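Arginine kinase (Anthopleura japonica, PDB 4RF7) catalyses the reversible transfer of a phosphate group from ATP to L-arginine, giving phosphoarginine and ADP, in a chain built of two successive phosphagen kinase repeats. Local coordinates at residues 70-75 against 277-282; 128-133 against 288-293; 372-377 against 415-420; 488-493 against 505-510. One frame throughout, in Å; residues are numbered along the deposited sequence.

How the contacts relate
Contacts 1 and 2 belong to the first of the two approximate repeats, contacts 3 and 4 to the second, and the pairs follow in series along the chain. In the first repeat the segments alternate in sequence; the centres lie about 24 Å apart, yet a probable hydrogen bond of Asn281 with Arg133 links the inferred substrate site to the predicted ATP site. Contact 2 lies within the eight-stranded antiparallel sheet of its repeat, and contact 4 begins at the end of strand 479-488 of the equivalent second sheet. Contact 3 sits in the N-terminal part of the second repeat, its centre about 31 Å from that of contact 4. The centres of contacts 1 and 3 are farthest apart, about 52 Å.

Contact 1. Residues 70-75 against 277-282; sequences SGVGVY and SCPSNL. With ARG (arginine), chain G.
Round the ring of Tyr75, the carbonyl O of Ser277, CB of Cys278 and the amino N of a bound arginine all lie obliquely, with Tyr75 CE2 4.1 Å from Cys278 CB. The Cys278 sulfur also comes obliquely to this ring, though its exact place is doubtful. Next along the loop, Pro279 packs against two valines, its CG lying 3.9 Å from Val72 CG1 and 3.8 Å from Val74 CG2. Val72 and Pro279 run alongside each other in opposite senses, whereas Val74 crosses the proline at about a right angle.

Both loops contact the bound arginine, in keeping with the substrate site inferred by similarity. Its carboxylate is held by backbone amides: Gly71 N reaches OXT at 2.7 Å, Val72 N reaches O at 2.7 Å, and Gly73 N adds a weak bond to that same O. The ligand's amino N donates to Tyr75 OH at 2.9 Å, so both ends of its main-chain part are recognised by one loop. Glu232 also bonds the ligand.

Loop 70-75 joins helices 57-66 and 79-84, and Val74 packs on helix 86-96; loop 277-282 leads from strand 273-274 into strand 286-293.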
# COMPACT_ATOMS: atom_id res chain seq x y z
N SER A 70 -29.00 1.54 18.75
CA SER A 70 -28.34 0.24 18.60
C SER A 70 -29.02 -0.65 17.57
O SER A 70 -30.25 -0.72 17.51
CB SER A 70 -28.27 -0.49 19.94
OG SER A 70 -27.41 0.16 20.85
N GLY A 71 -28.22 -1.35 16.76
CA GLY A 71 -28.75 -2.31 15.81
C GLY A 71 -28.98 -3.65 16.47
O GLY A 71 -29.99 -4.32 16.21
N VAL A 72 -28.05 -4.05 17.33
CA VAL A 72 -28.15 -5.30 18.07
C VAL A 72 -28.59 -5.02 19.51
O VAL A 72 -29.72 -5.33 19.89
CB VAL A 72 -26.82 -6.06 18.06
CG1 VAL A 72 -26.97 -7.42 18.73
CG2 VAL A 72 -26.30 -6.23 16.64
N GLY A 73 -27.70 -4.43 20.30
CA GLY A 73 -28.08 -3.91 21.61
C GLY A 73 -27.91 -4.82 22.80
O GLY A 73 -28.36 -4.50 23.90
N VAL A 74 -27.27 -5.97 22.59
CA VAL A 74 -26.93 -6.86 23.71
C VAL A 74 -25.47 -7.30 23.66
O VAL A 74 -24.88 -7.41 22.58
CB VAL A 74 -27.84 -8.11 23.77
CG1 VAL A 74 -29.28 -7.73 24.04
CG2 VAL A 74 -27.72 -8.91 22.48
N TYR A 75 -24.90 -7.54 24.83
CA TYR A 75 -23.57 -8.12 24.94
C TYR A 75 -23.63 -9.26 25.95
O TYR A 75 -24.38 -9.17 26.93
CB TYR A 75 -22.54 -7.07 25.39
CG TYR A 75 -22.23 -6.01 24.36
CD1 TYR A 75 -23.00 -4.87 24.25
CD2 TYR A 75 -21.15 -6.16 23.49
CE1 TYR A 75 -22.72 -3.89 23.31
CE2 TYR A 75 -20.86 -5.19 22.53
CZ TYR A 75 -21.65 -4.06 22.45
OH TYR A 75 -21.37 -3.09 21.51
N SER A 277 -18.28 -11.24 22.71
CA SER A 277 -19.09 -10.33 23.53
C SER A 277 -20.36 -9.93 22.79
O SER A 277 -21.45 -9.92 23.37
CB SER A 277 -18.28 -9.09 23.90
OG SER A 277 -17.04 -9.44 24.49
N CYS A 278 -20.22 -9.59 21.51
CA CYS A 278 -21.37 -9.27 20.68
C CYS A 278 -21.78 -10.50 19.87
O CYS A 278 -20.94 -11.13 19.23
CB CYS A 278 -21.06 -8.12 19.73
SG CYS A 278 -22.49 -7.56 18.78
N PRO A 279 -23.08 -10.84 19.91
CA PRO A 279 -23.58 -12.00 19.16
C PRO A 279 -23.35 -11.87 17.65
O PRO A 279 -23.43 -12.87 16.94
CB PRO A 279 -25.08 -12.04 19.49
CG PRO A 279 -25.40 -10.70 20.11
CD PRO A 279 -24.13 -10.24 20.76
N SER A 280 -23.08 -10.66 17.17
CA SER A 280 -22.80 -10.42 15.76
C SER A 280 -21.50 -11.09 15.32
O SER A 280 -21.31 -11.38 14.13
CB SER A 280 -22.72 -8.92 15.47
OG SER A 280 -21.63 -8.34 16.16
N ASN A 281 -20.61 -11.33 16.27
CA ASN A 281 -19.28 -11.87 15.99
C ASN A 281 -19.13 -13.36 16.31
O ASN A 281 -18.01 -13.87 16.39
CB ASN A 281 -18.21 -11.08 16.76
CG ASN A 281 -17.88 -9.75 16.10
OD1 ASN A 281 -17.66 -9.69 14.89
ND2 ASN A 281 -17.83 -8.69 16.90
N LEU A 282 -20.24 -14.06 16.50
CA LEU A 282 -20.20 -15.49 16.80
C LEU A 282 -19.80 -16.30 15.57
O LEU A 282 -19.66 -15.75 14.47
CB LEU A 282 -21.54 -15.97 17.36
CG LEU A 282 -21.89 -15.41 18.74
CD1 LEU A 282 -23.31 -15.80 19.15
CD2 LEU A 282 -20.90 -15.90 19.77
N ARG G . -23.71 -2.57 19.94
CA ARG G . -23.80 -1.94 18.62
C ARG G . -25.21 -2.00 18.05
O ARG G . -26.09 -2.69 18.57
CB ARG G . -22.81 -2.58 17.65
CG ARG G . -22.87 -4.11 17.58
CD ARG G . -21.98 -4.66 16.47
NE ARG G . -20.64 -4.07 16.47
CZ ARG G . -19.63 -4.51 17.21
NH1 ARG G . -18.45 -3.91 17.14
NH2 ARG G . -19.80 -5.54 18.02
OXT ARG G . -25.50 -1.35 17.04

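Contact 2. Residues 128-133 against 288-293; sequences RSTRIR and ASVHVK. With ARG (arginine), chain H.
Ser129 OG comes obliquely to the His291 side chain, 3.3 Å from His291 CB, on the sheet face that carries a bound arginine. The ligand's guanidinium lies over the imidazole, its CZ 3.4 Å above the ring plane and over the centre. On the same face the Ser289 hydroxyl comes within 3.5 Å of Arg131 CB. Water 1 donates to Ser289 OG and accepts from Arg131 NH2, where it sits in the guanidinium plane at the edge, while the ligand's N lies over one face of that group. With CG anti to the backbone N (chi1 180°) and the chain extended to NE, Arg131 carries its guanidinium away from strand 288-293.

The strands are antiparallel neighbours within the eight-stranded sheet of the phosphagen kinase catalytic domain. Arg131 and Ser289 form a hydrogen-bonded pair, 2.8 Å from Arg131 N to Ser289 O and 2.7 Å from Ser289 N to Arg131 O. Beyond the non-hydrogen-bonded pair Thr130-Val290, Arg128 and Ser129 both face His291 in a classic beta bulge: Arg128 N donates to His291 O at 2.8 Å, while His291 N donates to Ser129 O at 2.9 Å. Residues 129-133 and 288-291 are predicted to bind ATP; here an arginine lies against several of them.

On the other face, Ile132 CG1 lies 4.3 Å from Ala288 CB. Helix 246-264 covers Thr130 and Ile132 there, and Thr130 OG1 is bonded to Gly243 O.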
# COMPACT_ATOMS: atom_id res chain seq x y z
N ARG A 128 -6.22 -3.79 -4.39
CA ARG A 128 -5.31 -2.87 -3.71
C ARG A 128 -4.84 -3.37 -2.36
O ARG A 128 -3.70 -3.11 -1.95
CB ARG A 128 -5.96 -1.49 -3.58
CG ARG A 128 -6.27 -0.84 -4.92
CD ARG A 128 -6.72 0.61 -4.79
NE ARG A 128 -6.70 1.28 -6.09
CZ ARG A 128 -6.95 2.58 -6.26
NH1 ARG A 128 -7.24 3.34 -5.22
NH2 ARG A 128 -6.90 3.10 -7.48
N SER A 129 -5.71 -4.10 -1.65
CA SER A 129 -5.37 -4.60 -0.33
C SER A 129 -6.27 -5.75 0.12
O SER A 129 -7.39 -5.90 -0.38
CB SER A 129 -5.43 -3.47 0.70
OG SER A 129 -6.74 -2.93 0.78
N THR A 130 -5.77 -6.54 1.06
CA THR A 130 -6.50 -7.69 1.59
C THR A 130 -6.40 -7.69 3.12
O THR A 130 -5.37 -7.32 3.69
CB THR A 130 -5.91 -9.00 1.04
OG1 THR A 130 -6.04 -9.02 -0.39
CG2 THR A 130 -6.63 -10.21 1.62
N ARG A 131 -7.48 -8.10 3.80
CA ARG A 131 -7.52 -8.05 5.25
C ARG A 131 -8.40 -9.16 5.81
O ARG A 131 -9.51 -9.39 5.33
CB ARG A 131 -8.04 -6.69 5.71
CG ARG A 131 -8.14 -6.50 7.22
CD ARG A 131 -8.85 -5.19 7.53
NE ARG A 131 -8.80 -4.84 8.95
CZ ARG A 131 -9.74 -5.15 9.83
NH1 ARG A 131 -9.60 -4.78 11.10
NH2 ARG A 131 -10.83 -5.81 9.45
N ILE A 132 -7.90 -9.86 6.83
CA ILE A 132 -8.70 -10.86 7.53
C ILE A 132 -8.59 -10.68 9.04
O ILE A 132 -7.50 -10.70 9.61
CB ILE A 132 -8.29 -12.31 7.17
CG1 ILE A 132 -8.34 -12.53 5.66
CG2 ILE A 132 -9.22 -13.30 7.87
CD1 ILE A 132 -7.82 -13.89 5.22
N ARG A 133 -9.75 -10.50 9.68
CA ARG A 133 -9.82 -10.31 11.12
C ARG A 133 -10.63 -11.43 11.75
O ARG A 133 -11.62 -11.88 11.17
CB ARG A 133 -10.50 -8.97 11.41
CG ARG A 133 -10.87 -8.74 12.87
CD ARG A 133 -12.27 -8.19 12.98
NE ARG A 133 -13.26 -9.21 13.31
CZ ARG A 133 -14.57 -9.03 13.30
NH1 ARG A 133 -15.39 -10.03 13.62
NH2 ARG A 133 -15.08 -7.85 12.96
N ALA A 288 -13.53 -10.96 6.65
CA ALA A 288 -12.55 -11.02 5.56
C ALA A 288 -12.90 -9.94 4.54
O ALA A 288 -14.07 -9.79 4.17
CB ALA A 288 -12.55 -12.38 4.90
N SER A 289 -11.90 -9.19 4.07
CA SER A 289 -12.17 -8.09 3.15
C SER A 289 -11.07 -7.83 2.12
O SER A 289 -9.89 -8.13 2.34
CB SER A 289 -12.46 -6.81 3.92
OG SER A 289 -11.36 -6.42 4.72
N VAL A 290 -11.48 -7.26 0.99
CA VAL A 290 -10.58 -6.90 -0.10
C VAL A 290 -10.98 -5.54 -0.66
O VAL A 290 -12.18 -5.28 -0.84
CB VAL A 290 -10.61 -7.96 -1.23
CG1 VAL A 290 -9.83 -7.48 -2.45
CG2 VAL A 290 -10.07 -9.30 -0.75
N HIS A 291 -10.01 -4.67 -0.89
CA HIS A 291 -10.25 -3.45 -1.64
C HIS A 291 -9.89 -3.72 -3.09
O HIS A 291 -8.77 -4.13 -3.40
CB HIS A 291 -9.41 -2.29 -1.10
CG HIS A 291 -9.89 -1.74 0.22
ND1 HIS A 291 -9.25 -0.73 0.88
CD2 HIS A 291 -10.95 -2.09 0.98
CE1 HIS A 291 -9.89 -0.46 2.00
NE2 HIS A 291 -10.93 -1.29 2.09
N VAL A 292 -10.85 -3.49 -3.99
CA VAL A 292 -10.64 -3.76 -5.41
C VAL A 292 -11.32 -2.69 -6.25
O VAL A 292 -12.42 -2.23 -5.93
CB VAL A 292 -11.14 -5.18 -5.78
CG1 VAL A 292 -12.63 -5.32 -5.49
CG2 VAL A 292 -10.84 -5.50 -7.24
N LYS A 293 -10.65 -2.29 -7.33
CA LYS A 293 -11.19 -1.28 -8.23
C LYS A 293 -11.89 -1.96 -9.40
O LYS A 293 -11.23 -2.48 -10.31
CB LYS A 293 -10.07 -0.35 -8.72
CG LYS A 293 -10.50 0.66 -9.77
CD LYS A 293 -9.46 1.77 -9.88
CE LYS A 293 -9.59 2.54 -11.18
NZ LYS A 293 -8.52 3.57 -11.32
N ARG H . -10.75 -0.99 9.77
CA ARG H . -10.83 -0.74 8.33
C ARG H . -12.16 -1.24 7.77
O ARG H . -13.16 -0.52 7.75
CB ARG H . -9.66 -1.42 7.61
CG ARG H . -9.54 -1.07 6.14
CD ARG H . -8.52 -1.94 5.43
NE ARG H . -9.14 -2.98 4.62
CZ ARG H . -8.62 -3.46 3.50
NH1 ARG H . -7.46 -2.99 3.06
NH2 ARG H . -9.25 -4.41 2.81
OXT ARG H . -12.27 -2.38 7.32
O HOH W 1 -11.40 -7.24 7.26

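Contact 3. Residues 372-377 against 415-420; sequences VFPEVL and SGVENL
Ser415 O is gripped twice by Asn419, on the helix that packs Val417 against Pro374 and Val376. The backbone N of Asn419 donates at 2.8 Å to Ser415 O, and its side-chain ND2 reaches that oxygen at 3.2 Å, in the carbonyl plane and on a lone pair. Asn419 is the first residue to leave helical geometry, so its amide closes the last turn with main chain and side chain alike; ND2 also bonds Arg552 O.

Side chain to side chain, the contact is apolar. Val417 presents its two branches to different partners: CG2 touches Pro374 CG at 4.1 Å, and CG1 touches Val376 CG2 at 4.1 Å. Both partners cross it at about a right angle. This joins the start of the second repeat, in the loop after the long helix 344-370, to the end of helix 409-418 within the N-terminal phosphagen kinase domain.

Val376 CG2, which chi1 of -61° places between the backbone N and the carbonyl carbon, also meets Leu420 CD2 at 3.7 Å. Leu377 CD2 lies 4.5 Å from Leu420 CD2. Pro374 also touches Phe395 of helix 392-398, and Leu377 packs on Leu390.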
# COMPACT_ATOMS: atom_id res chain seq x y z
N VAL A 372 -10.20 -2.52 -29.67
CA VAL A 372 -10.33 -1.64 -30.83
C VAL A 372 -9.29 -0.51 -30.77
O VAL A 372 -8.81 -0.15 -29.69
CB VAL A 372 -11.75 -1.04 -30.90
CG1 VAL A 372 -12.00 -0.38 -32.25
CG2 VAL A 372 -12.79 -2.13 -30.66
N PHE A 373 -8.94 0.04 -31.94
CA PHE A 373 -8.08 1.22 -32.02
C PHE A 373 -8.64 2.35 -31.17
O PHE A 373 -9.84 2.63 -31.22
CB PHE A 373 -7.96 1.67 -33.48
CG PHE A 373 -6.91 2.74 -33.71
CD1 PHE A 373 -5.58 2.39 -33.91
CD2 PHE A 373 -7.26 4.08 -33.75
CE1 PHE A 373 -4.62 3.36 -34.13
CE2 PHE A 373 -6.31 5.06 -33.97
CZ PHE A 373 -4.98 4.70 -34.15
N PRO A 374 -7.78 2.99 -30.36
CA PRO A 374 -8.24 4.09 -29.51
C PRO A 374 -8.76 5.25 -30.34
O PRO A 374 -7.96 6.03 -30.88
CB PRO A 374 -6.96 4.50 -28.76
CG PRO A 374 -6.06 3.30 -28.83
CD PRO A 374 -6.35 2.68 -30.16
N GLU A 375 -10.08 5.38 -30.44
CA GLU A 375 -10.73 6.39 -31.28
C GLU A 375 -10.24 7.80 -31.00
O GLU A 375 -10.18 8.64 -31.90
CB GLU A 375 -12.25 6.32 -31.12
CG GLU A 375 -13.02 7.18 -32.11
CD GLU A 375 -13.04 6.57 -33.50
OE1 GLU A 375 -12.76 5.36 -33.62
OE2 GLU A 375 -13.32 7.30 -34.48
N VAL A 376 -9.88 8.06 -29.74
CA VAL A 376 -9.42 9.38 -29.32
C VAL A 376 -8.10 9.77 -29.98
O VAL A 376 -7.71 10.94 -29.96
CB VAL A 376 -9.28 9.46 -27.79
CG1 VAL A 376 -10.63 9.22 -27.12
CG2 VAL A 376 -8.26 8.45 -27.29
N LEU A 377 -7.40 8.79 -30.55
CA LEU A 377 -6.14 9.05 -31.25
C LEU A 377 -6.37 9.51 -32.69
O LEU A 377 -5.41 9.71 -33.44
CB LEU A 377 -5.24 7.81 -31.23
CG LEU A 377 -4.61 7.46 -29.89
CD1 LEU A 377 -3.61 6.32 -30.04
CD2 LEU A 377 -3.94 8.68 -29.29
N SER A 415 -1.11 5.54 -21.02
CA SER A 415 -0.94 6.92 -20.56
C SER A 415 -1.13 7.96 -21.68
O SER A 415 -1.64 9.05 -21.44
CB SER A 415 0.43 7.11 -19.91
OG SER A 415 0.57 8.41 -19.38
N GLY A 416 -0.72 7.61 -22.90
CA GLY A 416 -0.90 8.50 -24.04
C GLY A 416 -2.34 8.52 -24.53
O GLY A 416 -2.76 9.46 -25.21
N VAL A 417 -3.08 7.47 -24.20
CA VAL A 417 -4.51 7.42 -24.50
C VAL A 417 -5.28 8.23 -23.46
O VAL A 417 -6.11 9.08 -23.81
CB VAL A 417 -5.03 5.97 -24.49
CG1 VAL A 417 -6.55 5.95 -24.57
CG2 VAL A 417 -4.42 5.18 -25.63
N GLU A 418 -5.00 7.98 -22.19
CA GLU A 418 -5.68 8.67 -21.10
C GLU A 418 -5.29 10.14 -21.03
O GLU A 418 -6.12 10.99 -20.71
CB GLU A 418 -5.38 7.99 -19.76
CG GLU A 418 -6.12 6.67 -19.57
CD GLU A 418 -7.63 6.83 -19.64
OE1 GLU A 418 -8.14 7.93 -19.32
OE2 GLU A 418 -8.31 5.86 -20.02
N ASN A 419 -4.03 10.43 -21.34
CA ASN A 419 -3.55 11.80 -21.36
C ASN A 419 -3.14 12.21 -22.77
O ASN A 419 -1.99 12.04 -23.18
CB ASN A 419 -2.39 11.97 -20.38
CG ASN A 419 -2.75 11.51 -18.97
OD1 ASN A 419 -3.44 12.22 -18.24
ND2 ASN A 419 -2.28 10.33 -18.59
N LEU A 420 -4.10 12.76 -23.51
CA LEU A 420 -3.92 13.10 -24.92
C LEU A 420 -2.88 14.20 -25.13
O LEU A 420 -2.28 14.31 -26.20
CB LEU A 420 -5.25 13.51 -25.54
CG LEU A 420 -6.36 12.46 -25.46
CD1 LEU A 420 -7.70 13.03 -25.89
CD2 LEU A 420 -6.00 11.25 -26.29

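Contact 4. Residues 488-493 against 505-510; sequences RNVKGY and LDIERK. With ARG (arginine), chain I.
A type II beta turn from Val490 to Tyr493, just after strand 479-488 of the second repeat's catalytic sheet, packs against helix 501-516, the next helix in the chain. Gly492 has positive phi (101°), as the third position of a type II turn requires, and the Tyr493 ring that follows reaches out to the helix.

Ile507 supplies the main apolar support. Its CG1 lies over one face of the Tyr493 ring in a CH-pi contact, 3.9 Å from the centroid and 13° off the normal, while CD1 reaches back toward the ring's CB end. Val490 O lies in plane at the ring edge. Beside this, Val490 CG2 meets Ile507 CG2 at 4.2 Å, and Val490 also packs on Val511 and Leu587.

The outer end of the ring is met by two further side chains. Asp506 CB approaches Tyr493 OH at 3.7 Å, crossing the tyrosine at about a right angle. The Lys510 chain, extended beyond CG, crosses obliquely and brings NZ to donate to Tyr493 OH at 2.8 Å. Water 2 accepts from Lys510 NZ and donates to Lys491 O at 2.9 Å, carrying the link back to the turn.

The ring is thus supported over a face by an aliphatic branch and bonded at its hydroxyl by an ammonium group, which helps hold it against the helix and would be expected to lower the pKa of the phenol.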
# COMPACT_ATOMS: atom_id res chain seq x y z
N ARG A 488 18.44 4.36 -13.20
CA ARG A 488 18.83 2.97 -13.40
C ARG A 488 17.71 2.05 -12.95
O ARG A 488 16.90 2.40 -12.09
CB ARG A 488 20.10 2.64 -12.60
CG ARG A 488 21.38 3.32 -13.08
CD ARG A 488 21.82 2.79 -14.44
NE ARG A 488 23.13 3.30 -14.83
CZ ARG A 488 23.32 4.39 -15.55
NH1 ARG A 488 22.28 5.10 -15.98
NH2 ARG A 488 24.55 4.78 -15.86
N ASN A 489 17.66 0.86 -13.54
CA ASN A 489 16.71 -0.15 -13.09
C ASN A 489 17.42 -1.47 -12.80
O ASN A 489 18.35 -1.85 -13.52
CB ASN A 489 15.59 -0.32 -14.11
CG ASN A 489 14.66 0.88 -14.14
OD1 ASN A 489 13.75 0.98 -13.32
ND2 ASN A 489 14.89 1.79 -15.08
N VAL A 490 17.01 -2.15 -11.73
CA VAL A 490 17.70 -3.35 -11.27
C VAL A 490 17.47 -4.54 -12.20
O VAL A 490 16.33 -4.83 -12.58
CB VAL A 490 17.31 -3.71 -9.84
CG1 VAL A 490 18.07 -4.95 -9.36
CG2 VAL A 490 17.58 -2.54 -8.91
N LYS A 491 18.55 -5.23 -12.57
CA LYS A 491 18.46 -6.38 -13.46
C LYS A 491 17.69 -7.53 -12.82
O LYS A 491 17.77 -7.74 -11.60
CB LYS A 491 19.86 -6.85 -13.86
CG LYS A 491 19.86 -7.88 -14.98
CD LYS A 491 21.26 -8.35 -15.35
CE LYS A 491 21.17 -9.37 -16.47
NZ LYS A 491 22.45 -10.09 -16.70
N GLY A 492 16.92 -8.26 -13.62
CA GLY A 492 16.19 -9.42 -13.14
C GLY A 492 14.72 -9.14 -12.89
O GLY A 492 13.96 -10.06 -12.55
N TYR A 493 14.31 -7.89 -13.06
CA TYR A 493 12.93 -7.50 -12.79
C TYR A 493 12.25 -6.85 -13.98
O TYR A 493 12.88 -6.55 -15.00
CB TYR A 493 12.89 -6.54 -11.59
CG TYR A 493 13.48 -7.13 -10.34
CD1 TYR A 493 12.72 -7.96 -9.52
CD2 TYR A 493 14.80 -6.87 -9.98
CE1 TYR A 493 13.26 -8.51 -8.38
CE2 TYR A 493 15.34 -7.42 -8.83
CZ TYR A 493 14.56 -8.24 -8.04
OH TYR A 493 15.09 -8.79 -6.90
N LEU A 505 9.02 -4.76 -3.62
CA LEU A 505 9.51 -4.99 -2.25
C LEU A 505 10.91 -5.60 -2.26
O LEU A 505 11.76 -5.22 -1.45
CB LEU A 505 8.54 -5.88 -1.47
CG LEU A 505 7.26 -5.22 -0.96
CD1 LEU A 505 6.30 -6.26 -0.41
CD2 LEU A 505 7.58 -4.19 0.11
N ASP A 506 11.14 -6.56 -3.16
CA ASP A 506 12.46 -7.17 -3.30
C ASP A 506 13.51 -6.15 -3.72
O ASP A 506 14.63 -6.15 -3.22
CB ASP A 506 12.42 -8.32 -4.32
CG ASP A 506 11.80 -9.59 -3.76
OD1 ASP A 506 11.68 -9.71 -2.52
OD2 ASP A 506 11.45 -10.48 -4.56
N ILE A 507 13.14 -5.27 -4.65
CA ILE A 507 14.05 -4.21 -5.11
C ILE A 507 14.43 -3.28 -3.96
O ILE A 507 15.61 -2.99 -3.76
CB ILE A 507 13.44 -3.40 -6.27
CG1 ILE A 507 13.48 -4.20 -7.57
CG2 ILE A 507 14.18 -2.08 -6.45
CD1 ILE A 507 12.52 -3.69 -8.63
N GLU A 508 13.45 -2.81 -3.20
CA GLU A 508 13.73 -1.95 -2.05
C GLU A 508 14.67 -2.63 -1.06
O GLU A 508 15.64 -2.03 -0.60
CB GLU A 508 12.43 -1.54 -1.33
CG GLU A 508 12.68 -0.62 -0.13
CD GLU A 508 11.47 -0.50 0.79
OE1 GLU A 508 11.38 0.51 1.52
OE2 GLU A 508 10.63 -1.42 0.79
N ARG A 509 14.39 -3.89 -0.75
CA ARG A 509 15.21 -4.66 0.19
C ARG A 509 16.65 -4.80 -0.30
O ARG A 509 17.59 -4.52 0.44
CB ARG A 509 14.58 -6.04 0.43
CG ARG A 509 15.33 -6.92 1.43
CD ARG A 509 14.64 -8.27 1.58
NE ARG A 509 14.33 -8.86 0.28
CZ ARG A 509 15.19 -9.58 -0.44
NH1 ARG A 509 16.41 -9.80 0.02
NH2 ARG A 509 14.82 -10.07 -1.61
N LYS A 510 16.81 -5.21 -1.56
CA LYS A 510 18.13 -5.39 -2.14
C LYS A 510 18.91 -4.08 -2.21
O LYS A 510 20.08 -4.03 -1.83
CB LYS A 510 18.03 -6.01 -3.54
CG LYS A 510 17.59 -7.47 -3.55
CD LYS A 510 17.66 -8.06 -4.95
CE LYS A 510 17.40 -9.56 -4.93
NZ LYS A 510 17.48 -10.15 -6.30
N ARG I . 26.94 -6.38 -16.88
CA ARG I . 26.05 -7.18 -16.05
C ARG I . 24.94 -7.83 -16.86
O ARG I . 24.35 -8.83 -16.45
CB ARG I . 25.44 -6.33 -14.94
CG ARG I . 24.28 -5.48 -15.41
CD ARG I . 24.67 -4.02 -15.55
NE ARG I . 25.61 -3.78 -16.65
CZ ARG I . 26.28 -2.65 -16.81
NH1 ARG I . 27.12 -2.52 -17.83
NH2 ARG I . 26.12 -1.66 -15.95
OXT ARG I . 24.59 -7.36 -17.94
O HOH W 2 18.09 -9.06 -9.09